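Local coordinates for beta subunit of a putative Aromatic-ring-hydroxylating dioxygenase (Novosphingobium aromaticivorans DSM 12444, PDB 3EBY), which probably serves as the beta subunit of an aromatic-ring-hydroxylating dioxygenase, although its own role is not established, at residues Q34-F39 and D72-L77; A60-D65 and L158-I163. One frame throughout, in Å; residues are numbered along the deposited sequence.

Interaction 1: Q34-F39 and D72-L77; sequences QWPTLF and DRVVAL
P36 and V74 mark the closest backbone approach, their CA atoms 8.3 Å apart, where the helix-like turns of 34-38 run up to helix 67-79. In the NTF2-like fold, helices pack against a strongly curved sheet, and this contact joins the loop after helix 8-28 to the helix 67-79. No hydrogen bond crosses it, and the join is made by four side chains. V74 is the middle piece. A chi1 of 172° sets its CG1 anti to the backbone N, which leaves CG2 beside the N and pointing across at the loop. That single methyl serves two neighbours: it lies 3.8 Å from P36 CG, near the puckered end of the proline ring, and 3.9 Å from W35 CE3, at the edge of the indole and near its plane. The indole and the valine side chain run alongside each other in opposite senses. Farther along the indole, the aliphatic part of R73 comes up obliquely, with CD 4.5 Å from W35 CH2.

W35 is held in several ways. Its NE1 gives a hydrogen bond to Y23 OH, and Y45 meets the ring edge-to-face. From within the segment, F39 CE1 stands 3.6 Å above the plane of the W35 indole, offset toward its rim, while W35 O lies in plane at the edge of the phenyl ring. The turn itself is tied by backbone bonds from L38 N to W35 O and from F39 N to P36 O. T37 OG1 closes back on the chain, donating to a lone pair of Q34 O at 2.6 Å, in the carbonyl plane with a C=O...O angle of 137°.

Interaction 2: A60-D65 and L158-I163; sequences AVMYCD and LLATPI
M62, a selenomethionine in this model, makes every close contact with 158-163. Its CG lies anti to the backbone N (chi1 -161°) and the next torsion is also extended, which carries SE straight out to within 4.1 Å of P162 CA. The chain then bends at chi3 (-32°), bringing CE of M62 to 4.0 Å from A160 CB and equally far from T161 O. Because that torsion falls off the usual rotamers and the SE to CE bond of M62 is modelled unusually short, at about 1.6 Å, the position of the methyl is doubtful in detail. These are van der Waals contacts; no hydrogen bond joins the segments.

A second shell surrounds both sides. Helix 67-79 lays R73 against M62, and a weak hydrogen bond runs from R73 NH1 to A160 O, while V47 packs on M62 from the neighbouring strand. Beyond P162 the chain ends at I163, where OXT bonds to Y23 OH and Y45 OH, and O bonds to H90 NE2 and Y130 OH. These four hydrogen bonds hold the buried C-terminal carboxylate in place.

On the strand side, two residues, V61 and M62, sit opposite the single V47 of strand 43-49. This is a classic beta bulge, at a corner of strand 60-64, outermost within this chain in the curved sheet of this NTF2-like domain.

How the interactions relate
Following the chain from helix 8-28, 34-39 comes first, then strand 43-49 and strand 60-64, and only then helix 67-79, where interaction 1 closes a loop with 32 residues between its segments. Interaction 2 opens inside that loop, at 60-65, and waits 92 residues, through the long strands of the sheet, for the C-terminal tail to return. The segments therefore alternate and the two loops cross. Their centres lie 11 Å apart and they share an interface, where W35 CZ2 packs 3.4 Å from P162 CB. Together they tie the loop after helix 8-28, helix 67-79, strand 60-64 and the C terminus to one another.

Interaction 1: Q34-F39 and D72-L77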
loop_
_atom_site.group_PDB
_atom_site.type_symbol
_atom_site.label_atom_id
_atom_site.label_comp_id
_atom_site.label_asym_id
_atom_site.label_seq_id
_atom_site.Cartn_x
_atom_site.Cartn_y
_atom_site.Cartn_z
ATOM N N GLN A 34 -7.997 5.325 20.989
ATOM C CA GLN A 34 -7.158 4.120 20.951
ATOM C C GLN A 34 -5.686 4.451 20.668
ATOM O O GLN A 34 -4.790 3.695 21.040
ATOM C CB GLN A 34 -7.662 3.118 19.877
ATOM C CG GLN A 34 -6.796 1.798 19.784
ATOM C CD GLN A 34 -7.216 0.827 18.628
ATOM O OE1 GLN A 34 -7.958 1.200 17.720
ATOM N NE2 GLN A 34 -6.653 -0.367 18.632
ATOM N N TRP A 35 -5.449 5.593 20.027
ATOM C CA TRP A 35 -4.127 5.912 19.488
ATOM C C TRP A 35 -3.023 5.978 20.575
ATOM O O TRP A 35 -1.971 5.353 20.403
ATOM C CB TRP A 35 -4.187 7.190 18.619
ATOM C CG TRP A 35 -2.838 7.715 18.152
ATOM C CD1 TRP A 35 -2.040 7.186 17.163
ATOM C CD2 TRP A 35 -2.232 8.951 18.532
ATOM N NE1 TRP A 35 -0.932 7.982 16.969
ATOM C CE2 TRP A 35 -1.025 9.074 17.797
ATOM C CE3 TRP A 35 -2.579 9.961 19.442
ATOM C CZ2 TRP A 35 -0.159 10.161 17.951
ATOM C CZ3 TRP A 35 -1.718 11.036 19.602
ATOM C CH2 TRP A 35 -0.537 11.149 18.820
ATOM N N PRO A 36 -3.275 6.689 21.701
ATOM C CA PRO A 36 -2.236 6.746 22.742
ATOM C C PRO A 36 -1.913 5.363 23.346
ATOM O O PRO A 36 -0.787 5.123 23.719
ATOM C CB PRO A 36 -2.832 7.707 23.790
ATOM C CG PRO A 36 -3.844 8.522 23.032
ATOM C CD PRO A 36 -4.407 7.589 22.018
ATOM N N THR A 37 -2.896 4.449 23.342
ATOM C CA THR A 37 -2.706 3.098 23.907
ATOM C C THR A 37 -1.726 2.222 23.112
ATOM O O THR A 37 -1.253 1.183 23.615
ATOM C CB THR A 37 -4.056 2.320 24.061
ATOM O OG1 THR A 37 -4.504 1.818 22.800
ATOM C CG2 THR A 37 -5.140 3.198 24.742
ATOM N N LEU A 38 -1.427 2.630 21.888
ATOM C CA LEU A 38 -0.519 1.885 20.984
ATOM C C LEU A 38 0.957 2.167 21.299
ATOM O O LEU A 38 1.856 1.586 20.699
ATOM C CB LEU A 38 -0.821 2.237 19.525
ATOM C CG LEU A 38 -2.296 2.087 19.127
ATOM C CD1 LEU A 38 -2.526 2.424 17.640
ATOM C CD2 LEU A 38 -2.776 0.641 19.436
ATOM N N PHE A 39 1.178 3.074 22.234
ATOM C CA PHE A 39 2.529 3.469 22.668
ATOM C C PHE A 39 2.784 3.034 24.123
ATOM O O PHE A 39 1.846 2.828 24.904
ATOM C CB PHE A 39 2.673 4.995 22.612
ATOM C CG PHE A 39 2.556 5.587 21.222
ATOM C CD1 PHE A 39 1.316 5.823 20.653
ATOM C CD2 PHE A 39 3.706 6.043 20.552
ATOM C CE1 PHE A 39 1.226 6.348 19.337
ATOM C CE2 PHE A 39 3.612 6.646 19.292
ATOM C CZ PHE A 39 2.362 6.805 18.703
ATOM N N ASP A 72 -3.199 14.390 25.655
ATOM C CA ASP A 72 -3.543 15.818 25.605
ATOM C C ASP A 72 -4.013 16.210 24.209
ATOM O O ASP A 72 -4.954 16.991 24.068
ATOM C CB ASP A 72 -2.365 16.702 25.987
ATOM C CG ASP A 72 -2.069 16.705 27.486
ATOM O OD1 ASP A 72 -2.933 16.302 28.288
ATOM O OD2 ASP A 72 -0.954 17.167 27.840
ATOM N N ARG A 73 -3.343 15.691 23.184
ATOM C CA ARG A 73 -3.746 15.967 21.799
ATOM C C ARG A 73 -5.150 15.417 21.478
ATOM O O ARG A 73 -5.959 16.096 20.853
ATOM C CB ARG A 73 -2.698 15.409 20.810
ATOM C CG ARG A 73 -3.050 15.650 19.350
ATOM C CD ARG A 73 -1.824 15.401 18.448
ATOM N NE ARG A 73 -0.825 16.468 18.554
ATOM C CZ ARG A 73 -0.969 17.687 18.016
ATOM N NH1 ARG A 73 -1.999 17.960 17.219
ATOM N NH2 ARG A 73 -0.038 18.607 18.198
ATOM N N VAL A 74 -5.425 14.184 21.874
ATOM C CA VAL A 74 -6.738 13.577 21.591
ATOM C C VAL A 74 -7.854 14.366 22.289
ATOM O O VAL A 74 -8.877 14.713 21.663
ATOM C CB VAL A 74 -6.768 12.115 22.043
ATOM C CG1 VAL A 74 -8.208 11.541 21.930
ATOM C CG2 VAL A 74 -5.748 11.286 21.237
ATOM N N VAL A 75 -7.630 14.690 23.564
ATOM C CA VAL A 75 -8.570 15.525 24.348
ATOM C C VAL A 75 -8.856 16.870 23.660
ATOM O O VAL A 75 -10.013 17.286 23.540
ATOM C CB VAL A 75 -8.051 15.772 25.770
ATOM C CG1 VAL A 75 -8.842 16.910 26.452
ATOM C CG2 VAL A 75 -8.114 14.473 26.599
ATOM N N ALA A 76 -7.803 17.553 23.228
ATOM C CA ALA A 76 -7.953 18.831 22.549
ATOM C C ALA A 76 -8.729 18.689 21.213
ATOM O O ALA A 76 -9.542 19.541 20.873
ATOM C CB ALA A 76 -6.586 19.461 22.306
ATOM N N LEU A 77 -8.440 17.634 20.453
ATOM C CA LEU A 77 -9.122 17.387 19.183
ATOM C C LEU A 77 -10.625 17.133 19.400
ATOM O O LEU A 77 -11.467 17.606 18.628
ATOM C CB LEU A 77 -8.474 16.196 18.451
ATOM C CG LEU A 77 -7.062 16.447 17.896
ATOM C CD1 LEU A 77 -6.522 15.233 17.154
ATOM C CD2 LEU A 77 -7.032 17.633 17.004
#

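Interaction 2: A60-D65 and L158-I163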
loop_
_atom_site.group_PDB
_atom_site.type_symbol
_atom_site.label_atom_id
_atom_site.label_comp_id
_atom_site.label_asym_id
_atom_site.label_seq_id
_atom_site.Cartn_x
_atom_site.Cartn_y
_atom_site.Cartn_z
ATOM N N ALA A 60 10.510 19.669 14.773
ATOM C CA ALA A 60 9.366 18.789 14.661
ATOM C C ALA A 60 8.114 19.652 14.618
ATOM O O ALA A 60 7.949 20.547 15.439
ATOM C CB ALA A 60 9.307 17.850 15.857
ATOM N N VAL A 61 7.207 19.341 13.703
ATOM C CA VAL A 61 5.938 20.067 13.595
ATOM C C VAL A 61 4.821 19.406 14.448
ATOM O O VAL A 61 3.735 19.964 14.612
ATOM C CB VAL A 61 5.518 20.202 12.111
ATOM C CG1 VAL A 61 4.139 20.837 11.993
ATOM C CG2 VAL A 61 6.569 21.044 11.341
HETATM N N MSE A 62 5.102 18.223 14.981
HETATM C CA MSE A 62 4.249 17.592 15.985
HETATM C C MSE A 62 5.191 16.812 16.902
HETATM O O MSE A 62 6.182 16.226 16.448
HETATM C CB MSE A 62 3.195 16.672 15.331
HETATM C CG MSE A 62 2.027 16.355 16.218
HETATM SE SE MSE A 62 0.559 15.400 15.264
HETATM C CE MSE A 62 0.706 16.013 13.830
ATOM N N TYR A 63 5.012 16.950 18.208
ATOM C CA TYR A 63 6.008 16.417 19.127
ATOM C C TYR A 63 5.381 16.040 20.489
ATOM O O TYR A 63 4.703 16.871 21.124
ATOM C CB TYR A 63 7.096 17.446 19.330
ATOM C CG TYR A 63 8.175 17.020 20.291
ATOM C CD1 TYR A 63 8.059 17.270 21.650
ATOM C CD2 TYR A 63 9.327 16.404 19.833
ATOM C CE1 TYR A 63 9.065 16.897 22.524
ATOM C CE2 TYR A 63 10.304 16.000 20.691
ATOM C CZ TYR A 63 10.178 16.263 22.032
ATOM O OH TYR A 63 11.171 15.874 22.879
ATOM N N CYS A 64 5.567 14.781 20.885
ATOM C CA CYS A 64 5.057 14.266 22.173
ATOM C C CYS A 64 6.130 13.396 22.799
ATOM O O CYS A 64 6.510 12.389 22.217
ATOM C CB CYS A 64 3.816 13.423 21.966
ATOM S SG CYS A 64 2.428 14.177 21.095
ATOM N N ASP A 65 6.557 13.727 24.014
ATOM C CA ASP A 65 7.624 12.959 24.671
ATOM C C ASP A 65 7.133 12.186 25.905
ATOM O O ASP A 65 7.938 11.733 26.760
ATOM C CB ASP A 65 8.801 13.881 25.007
ATOM C CG ASP A 65 8.448 14.947 26.025
ATOM O OD1 ASP A 65 7.312 14.969 26.540
ATOM O OD2 ASP A 65 9.334 15.769 26.321
ATOM N N LEU A 158 -2.820 23.539 13.090
ATOM C CA LEU A 158 -3.841 23.765 14.130
ATOM C C LEU A 158 -4.733 22.534 14.228
ATOM O O LEU A 158 -5.284 22.061 13.210
ATOM C CB LEU A 158 -4.692 25.020 13.814
ATOM C CG LEU A 158 -5.826 25.369 14.808
ATOM C CD1 LEU A 158 -5.234 25.820 16.147
ATOM C CD2 LEU A 158 -6.757 26.449 14.238
ATOM N N LEU A 159 -4.841 21.986 15.438
ATOM C CA LEU A 159 -5.726 20.818 15.694
ATOM C C LEU A 159 -5.483 19.702 14.678
ATOM O O LEU A 159 -6.432 19.117 14.124
ATOM C CB LEU A 159 -7.206 21.258 15.711
ATOM C CG LEU A 159 -7.586 22.216 16.851
ATOM C CD1 LEU A 159 -8.984 22.798 16.648
ATOM C CD2 LEU A 159 -7.444 21.571 18.232
ATOM N N ALA A 160 -4.202 19.369 14.493
ATOM C CA ALA A 160 -3.779 18.378 13.529
ATOM C C ALA A 160 -4.046 16.940 14.029
ATOM O O ALA A 160 -3.701 16.582 15.162
ATOM C CB ALA A 160 -2.274 18.571 13.212
ATOM N N THR A 161 -4.670 16.114 13.197
ATOM C CA THR A 161 -4.821 14.707 13.547
ATOM C C THR A 161 -3.459 14.002 13.341
ATOM O O THR A 161 -2.684 14.378 12.451
ATOM C CB THR A 161 -5.945 14.001 12.722
ATOM O OG1 THR A 161 -5.755 14.251 11.325
ATOM C CG2 THR A 161 -7.324 14.500 13.149
ATOM N N PRO A 162 -3.129 13.040 14.210
ATOM C CA PRO A 162 -1.849 12.339 14.093
ATOM C C PRO A 162 -1.638 11.631 12.753
ATOM O O PRO A 162 -2.624 11.254 12.073
ATOM C CB PRO A 162 -1.891 11.331 15.252
ATOM C CG PRO A 162 -2.888 11.917 16.224
ATOM C CD PRO A 162 -3.907 12.556 15.369
ATOM N N ILE A 163 -0.368 11.553 12.352
ATOM C CA ILE A 163 0.085 10.834 11.169
ATOM C C ILE A 163 0.384 9.394 11.565
ATOM O O ILE A 163 0.009 8.450 10.857
ATOM C CB ILE A 163 1.377 11.477 10.544
ATOM C CG1 ILE A 163 1.142 12.928 10.155
ATOM C CG2 ILE A 163 1.842 10.694 9.289
ATOM C CD1 ILE A 163 0.051 13.083 9.113
ATOM O OXT ILE A 163 0.974 9.138 12.634
#